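Transketolase (Campylobacter jejuni, PDB 3L84) belongs to the transketolase family of thiamine diphosphate-dependent enzymes, built as a dimer of three-domain subunits. Local coordinates at residues F510-E522 / L564-L576. Sequence-based numbering, arbitrary orientation.
Sequences FGDVKNGAYLLKE and LFEKQDKAYQERL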
loop_
_atom_site.group_PDB
_atom_site.type_symbol
_atom_site.label_atom_id
_atom_site.label_comp_id
_atom_site.label_asym_id
_atom_site.label_seq_id
_atom_site.Cartn_x
_atom_site.Cartn_y
_atom_site.Cartn_z
ATOM N N PHE A 510 -18.780 9.763 -33.003
ATOM C CA PHE A 510 -19.622 10.650 -32.212
ATOM C C PHE A 510 -19.007 10.706 -30.815
ATOM O O PHE A 510 -18.657 9.681 -30.252
ATOM C CB PHE A 510 -21.088 10.175 -32.156
ATOM C CG PHE A 510 -21.915 10.984 -31.212
ATOM C CD1 PHE A 510 -22.322 12.256 -31.554
ATOM C CD2 PHE A 510 -22.210 10.513 -29.961
ATOM C CE1 PHE A 510 -23.052 13.033 -30.652
ATOM C CE2 PHE A 510 -22.954 11.269 -29.079
ATOM C CZ PHE A 510 -23.355 12.511 -29.418
ATOM N N GLY A 511 -18.864 11.912 -30.275
ATOM C CA GLY A 511 -18.189 12.133 -29.017
ATOM C C GLY A 511 -16.683 12.030 -29.103
ATOM O O GLY A 511 -16.121 11.813 -30.198
ATOM N N ASP A 512 -15.980 12.206 -27.987
ATOM C CA ASP A 512 -14.536 12.077 -28.010
ATOM C C ASP A 512 -14.058 11.688 -26.604
ATOM O O ASP A 512 -14.852 11.492 -25.682
ATOM C CB ASP A 512 -13.859 13.376 -28.538
ATOM C CG ASP A 512 -12.566 13.104 -29.311
ATOM O OD1 ASP A 512 -11.880 12.115 -29.072
ATOM O OD2 ASP A 512 -12.286 13.938 -30.220
ATOM N N VAL A 513 -12.754 11.664 -26.419
ATOM C CA VAL A 513 -12.144 11.286 -25.157
ATOM C C VAL A 513 -12.621 12.182 -24.023
ATOM O O VAL A 513 -12.820 11.686 -22.905
ATOM C CB VAL A 513 -10.603 11.303 -25.295
ATOM C CG1 VAL A 513 -9.903 11.037 -23.956
ATOM C CG2 VAL A 513 -10.124 10.249 -26.338
ATOM N N LYS A 514 -12.878 13.467 -24.296
ATOM C CA LYS A 514 -13.404 14.411 -23.300
ATOM C C LYS A 514 -14.697 13.960 -22.640
ATOM O O LYS A 514 -15.009 14.405 -21.520
ATOM C CB LYS A 514 -13.599 15.811 -23.936
ATOM C CG LYS A 514 -14.696 15.875 -24.972
ATOM C CD LYS A 514 -14.879 17.242 -25.613
ATOM C CE LYS A 514 -15.686 17.137 -26.878
ATOM N NZ LYS A 514 -16.932 16.330 -26.804
ATOM N N ASN A 515 -15.481 13.128 -23.329
ATOM C CA ASN A 515 -16.733 12.562 -22.799
ATOM C C ASN A 515 -16.544 11.291 -22.008
ATOM O O ASN A 515 -17.524 10.729 -21.547
ATOM C CB ASN A 515 -17.697 12.294 -23.961
ATOM C CG ASN A 515 -17.972 13.526 -24.784
ATOM O OD1 ASN A 515 -17.441 13.698 -25.906
ATOM N ND2 ASN A 515 -18.767 14.416 -24.232
ATOM N N GLY A 516 -15.304 10.806 -21.888
ATOM C CA GLY A 516 -14.993 9.566 -21.171
ATOM C C GLY A 516 -15.189 8.302 -21.983
ATOM O O GLY A 516 -14.360 7.405 -21.944
ATOM N N ALA A 517 -16.311 8.232 -22.661
ATOM C CA ALA A 517 -16.576 7.169 -23.634
ATOM C C ALA A 517 -17.111 7.822 -24.881
ATOM O O ALA A 517 -17.767 8.876 -24.789
ATOM C CB ALA A 517 -17.589 6.149 -23.090
ATOM N N TYR A 518 -16.859 7.229 -26.051
ATOM C CA TYR A 518 -17.354 7.781 -27.317
ATOM C C TYR A 518 -17.537 6.645 -28.313
ATOM O O TYR A 518 -17.029 5.529 -28.102
ATOM C CB TYR A 518 -16.394 8.865 -27.846
ATOM C CG TYR A 518 -15.033 8.368 -28.231
ATOM C CD1 TYR A 518 -14.745 8.076 -29.545
ATOM C CD2 TYR A 518 -14.014 8.218 -27.300
ATOM C CE1 TYR A 518 -13.497 7.594 -29.923
ATOM C CE2 TYR A 518 -12.788 7.752 -27.674
ATOM C CZ TYR A 518 -12.509 7.469 -28.989
ATOM O OH TYR A 518 -11.284 7.018 -29.410
ATOM N N LEU A 519 -18.242 6.935 -29.398
ATOM C CA LEU A 519 -18.492 5.911 -30.420
ATOM C C LEU A 519 -17.372 5.839 -31.461
ATOM O O LEU A 519 -17.014 6.854 -32.047
ATOM C CB LEU A 519 -19.828 6.175 -31.137
ATOM C CG LEU A 519 -21.096 5.789 -30.386
ATOM C CD1 LEU A 519 -22.301 6.408 -31.045
ATOM C CD2 LEU A 519 -21.233 4.257 -30.333
ATOM N N LEU A 520 -16.845 4.636 -31.689
ATOM C CA LEU A 520 -15.935 4.318 -32.807
ATOM C C LEU A 520 -16.705 3.741 -33.985
ATOM O O LEU A 520 -16.233 3.788 -35.122
ATOM C CB LEU A 520 -14.875 3.266 -32.398
ATOM C CG LEU A 520 -13.841 3.791 -31.465
ATOM C CD1 LEU A 520 -13.005 2.642 -30.953
ATOM C CD2 LEU A 520 -12.957 4.817 -32.168
ATOM N N LYS A 521 -17.853 3.127 -33.711
ATOM C CA LYS A 521 -18.675 2.499 -34.751
ATOM C C LYS A 521 -20.093 2.645 -34.304
ATOM O O LYS A 521 -20.401 2.400 -33.130
ATOM C CB LYS A 521 -18.306 1.017 -34.931
ATOM C CG LYS A 521 -19.083 0.272 -35.989
ATOM C CD LYS A 521 -18.573 -1.163 -36.043
ATOM C CE LYS A 521 -19.361 -2.061 -36.954
ATOM N NZ LYS A 521 -18.504 -3.247 -37.274
ATOM N N GLU A 522 -20.956 3.085 -35.210
ATOM C CA GLU A 522 -22.367 3.298 -34.900
ATOM C C GLU A 522 -23.194 2.710 -36.006
ATOM O O GLU A 522 -22.966 3.014 -37.171
ATOM C CB GLU A 522 -22.686 4.782 -34.751
ATOM C CG GLU A 522 -24.119 5.112 -34.259
ATOM C CD GLU A 522 -24.360 6.567 -33.927
ATOM O OE1 GLU A 522 -23.707 7.446 -34.523
ATOM O OE2 GLU A 522 -25.238 6.845 -33.089
ATOM N N LEU A 564 -15.118 10.171 -16.337
ATOM C CA LEU A 564 -15.676 11.197 -17.195
ATOM C C LEU A 564 -16.969 10.746 -17.815
ATOM O O LEU A 564 -17.889 11.551 -17.966
ATOM C CB LEU A 564 -14.699 11.632 -18.303
ATOM C CG LEU A 564 -13.492 12.412 -17.855
ATOM C CD1 LEU A 564 -12.552 12.651 -19.054
ATOM C CD2 LEU A 564 -13.887 13.698 -17.185
ATOM N N PHE A 565 -17.081 9.475 -18.166
ATOM C CA PHE A 565 -18.324 8.969 -18.740
ATOM C C PHE A 565 -19.491 9.113 -17.760
ATOM O O PHE A 565 -20.631 9.424 -18.147
ATOM C CB PHE A 565 -18.159 7.521 -19.249
ATOM C CG PHE A 565 -19.288 7.021 -20.073
ATOM C CD1 PHE A 565 -19.956 7.833 -20.982
ATOM C CD2 PHE A 565 -19.629 5.678 -20.006
ATOM C CE1 PHE A 565 -20.985 7.333 -21.747
ATOM C CE2 PHE A 565 -20.644 5.174 -20.798
ATOM C CZ PHE A 565 -21.334 5.990 -21.666
ATOM N N GLU A 566 -19.219 8.877 -16.481
ATOM C CA GLU A 566 -20.213 9.017 -15.416
ATOM C C GLU A 566 -20.796 10.433 -15.352
ATOM O O GLU A 566 -21.891 10.609 -14.817
ATOM C CB GLU A 566 -19.629 8.660 -14.046
ATOM C CG GLU A 566 -19.258 7.220 -13.865
ATOM C CD GLU A 566 -18.741 6.936 -12.477
ATOM O OE1 GLU A 566 -17.542 7.217 -12.182
ATOM O OE2 GLU A 566 -19.521 6.427 -11.644
ATOM N N LYS A 567 -20.055 11.444 -15.823
ATOM C CA LYS A 567 -20.503 12.844 -15.770
ATOM C C LYS A 567 -21.351 13.248 -16.971
ATOM O O LYS A 567 -21.883 14.362 -16.988
ATOM C CB LYS A 567 -19.322 13.804 -15.716
ATOM C CG LYS A 567 -18.412 13.603 -14.553
ATOM C CD LYS A 567 -17.269 14.630 -14.478
ATOM C CE LYS A 567 -17.764 16.051 -14.135
ATOM N NZ LYS A 567 -18.634 16.166 -12.892
ATOM N N GLN A 568 -21.494 12.394 -17.979
ATOM C CA GLN A 568 -22.186 12.797 -19.207
ATOM C C GLN A 568 -23.684 12.796 -19.014
ATOM O O GLN A 568 -24.193 12.111 -18.119
ATOM C CB GLN A 568 -21.796 11.868 -20.359
ATOM C CG GLN A 568 -20.298 11.816 -20.642
ATOM C CD GLN A 568 -19.682 13.170 -20.738
ATOM O OE1 GLN A 568 -18.780 13.522 -19.934
ATOM N NE2 GLN A 568 -20.148 13.951 -21.691
ATOM N N ASP A 569 -24.402 13.547 -19.837
ATOM C CA ASP A 569 -25.844 13.564 -19.644
ATOM C C ASP A 569 -26.505 12.337 -20.239
ATOM O O ASP A 569 -25.885 11.558 -20.964
ATOM C CB ASP A 569 -26.497 14.866 -20.081
ATOM C CG ASP A 569 -26.366 15.155 -21.537
ATOM O OD1 ASP A 569 -26.266 14.218 -22.358
ATOM O OD2 ASP A 569 -26.445 16.374 -21.873
ATOM N N LYS A 570 -27.759 12.124 -19.862
ATOM C CA LYS A 570 -28.469 10.912 -20.248
ATOM C C LYS A 570 -28.606 10.779 -21.758
ATOM O O LYS A 570 -28.451 9.689 -22.313
ATOM C CB LYS A 570 -29.854 10.871 -19.593
ATOM N N ALA A 571 -28.874 11.878 -22.431
ATOM C CA ALA A 571 -28.960 11.866 -23.888
ATOM C C ALA A 571 -27.673 11.323 -24.542
ATOM O O ALA A 571 -27.724 10.553 -25.497
ATOM C CB ALA A 571 -29.313 13.249 -24.422
ATOM N N TYR A 572 -26.519 11.748 -24.038
ATOM C CA TYR A 572 -25.247 11.294 -24.577
ATOM C C TYR A 572 -25.055 9.782 -24.313
ATOM O O TYR A 572 -24.747 8.997 -25.215
ATOM C CB TYR A 572 -24.109 12.109 -23.954
ATOM C CG TYR A 572 -22.778 11.706 -24.525
ATOM C CD1 TYR A 572 -22.319 12.249 -25.712
ATOM C CD2 TYR A 572 -21.986 10.779 -23.899
ATOM C CE1 TYR A 572 -21.157 11.854 -26.270
ATOM C CE2 TYR A 572 -20.780 10.361 -24.454
ATOM C CZ TYR A 572 -20.384 10.918 -25.651
ATOM O OH TYR A 572 -19.221 10.547 -26.268
ATOM N N GLN A 573 -25.283 9.371 -23.073
ATOM C CA GLN A 573 -25.097 7.966 -22.706
ATOM C C GLN A 573 -26.028 7.077 -23.522
ATOM O O GLN A 573 -25.615 6.010 -23.972
ATOM C CB GLN A 573 -25.343 7.745 -21.203
ATOM C CG GLN A 573 -24.321 8.487 -20.292
ATOM C CD GLN A 573 -24.541 8.294 -18.816
ATOM O OE1 GLN A 573 -25.615 7.930 -18.400
ATOM N NE2 GLN A 573 -23.513 8.560 -18.001
ATOM N N GLU A 574 -27.260 7.529 -23.715
ATOM C CA GLU A 574 -28.259 6.744 -24.436
ATOM C C GLU A 574 -27.943 6.606 -25.913
ATOM O O GLU A 574 -28.320 5.595 -26.538
ATOM C CB GLU A 574 -29.661 7.350 -24.257
ATOM C CG GLU A 574 -30.179 7.138 -22.872
ATOM C CD GLU A 574 -31.559 7.707 -22.632
ATOM O OE1 GLU A 574 -32.078 8.451 -23.500
ATOM O OE2 GLU A 574 -32.111 7.410 -21.549
ATOM N N ARG A 575 -27.299 7.603 -26.503
ATOM C CA ARG A 575 -26.856 7.459 -27.874
ATOM C C ARG A 575 -25.792 6.374 -27.992
ATOM O O ARG A 575 -25.809 5.585 -28.931
ATOM C CB ARG A 575 -26.327 8.757 -28.436
ATOM C CG ARG A 575 -25.880 8.575 -29.866
ATOM C CD ARG A 575 -25.997 9.803 -30.706
ATOM N NE ARG A 575 -25.371 9.546 -31.992
ATOM C CZ ARG A 575 -25.108 10.486 -32.881
ATOM N NH1 ARG A 575 -25.447 11.747 -32.635
ATOM N NH2 ARG A 575 -24.482 10.160 -34.008
ATOM N N LEU A 576 -24.846 6.344 -27.051
ATOM C CA LEU A 576 -23.793 5.334 -27.098
ATOM C C LEU A 576 -24.288 3.917 -26.845
ATOM O O LEU A 576 -23.881 2.968 -27.547
ATOM C CB LEU A 576 -22.700 5.631 -26.077
ATOM C CG LEU A 576 -21.575 6.554 -26.561
ATOM C CD1 LEU A 576 -22.068 7.879 -27.171
ATOM C CD2 LEU A 576 -20.602 6.799 -25.416
HETATM O O HOH W 1 -26.240 4.938 -31.539
#
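Backbone meets backbone most closely where G516 passes F565, their CA atoms 4.2 Å apart, while farther along the edge strand 518-521 L519 and helix residue L576 keep 6.3 Å between theirs. G516 suits that spot: its positive phi favours glycine, and without a side chain its CA nears L564 CB and F565 N. A517 follows with the smallest possible side chain, its CB seated over the centre of the F565 ring, 3.5 Å from the centroid, in a CH-pi contact. Y572 then reaches across with CG anti to the backbone N (chi1 -178°), which carries its hydroxyl to the carbonyl of A517: OH donates to A517 O over 2.7 Å, in the carbonyl plane on a lone pair. The amide of N515 stacks on one face of the Y572 ring and L576 CD1 lies over the opposite face, so the ring is packed on both sides. These elements belong to the C-terminal transketolase domain, built on a mixed five-stranded sheet in which strand 518-521 is outermost and runs antiparallel to 554-558; helix 570-576 leads into strand 580-584. D569 caps that helix by accepting from Y572 N. At its other end R575, extended from CG to NE, lays its guanidinium flat on F510, planes 14° apart, with CZ 3.8 Å from the ring centroid: a cation-pi stack that an arginine can make while its edge still pairs with a carboxylate. E522 supplies it side-on, R575 NH2 to OE1 at 2.9 Å with an N-H...O angle of 179°, and R575 NE to OE2, both through syn lone pairs. One water donates to E522 OE2 and to R575 O. Beside them L519 CG packs on L576 CG at 3.9 Å, and L519 also touches N555 and V557 of the neighbouring strand.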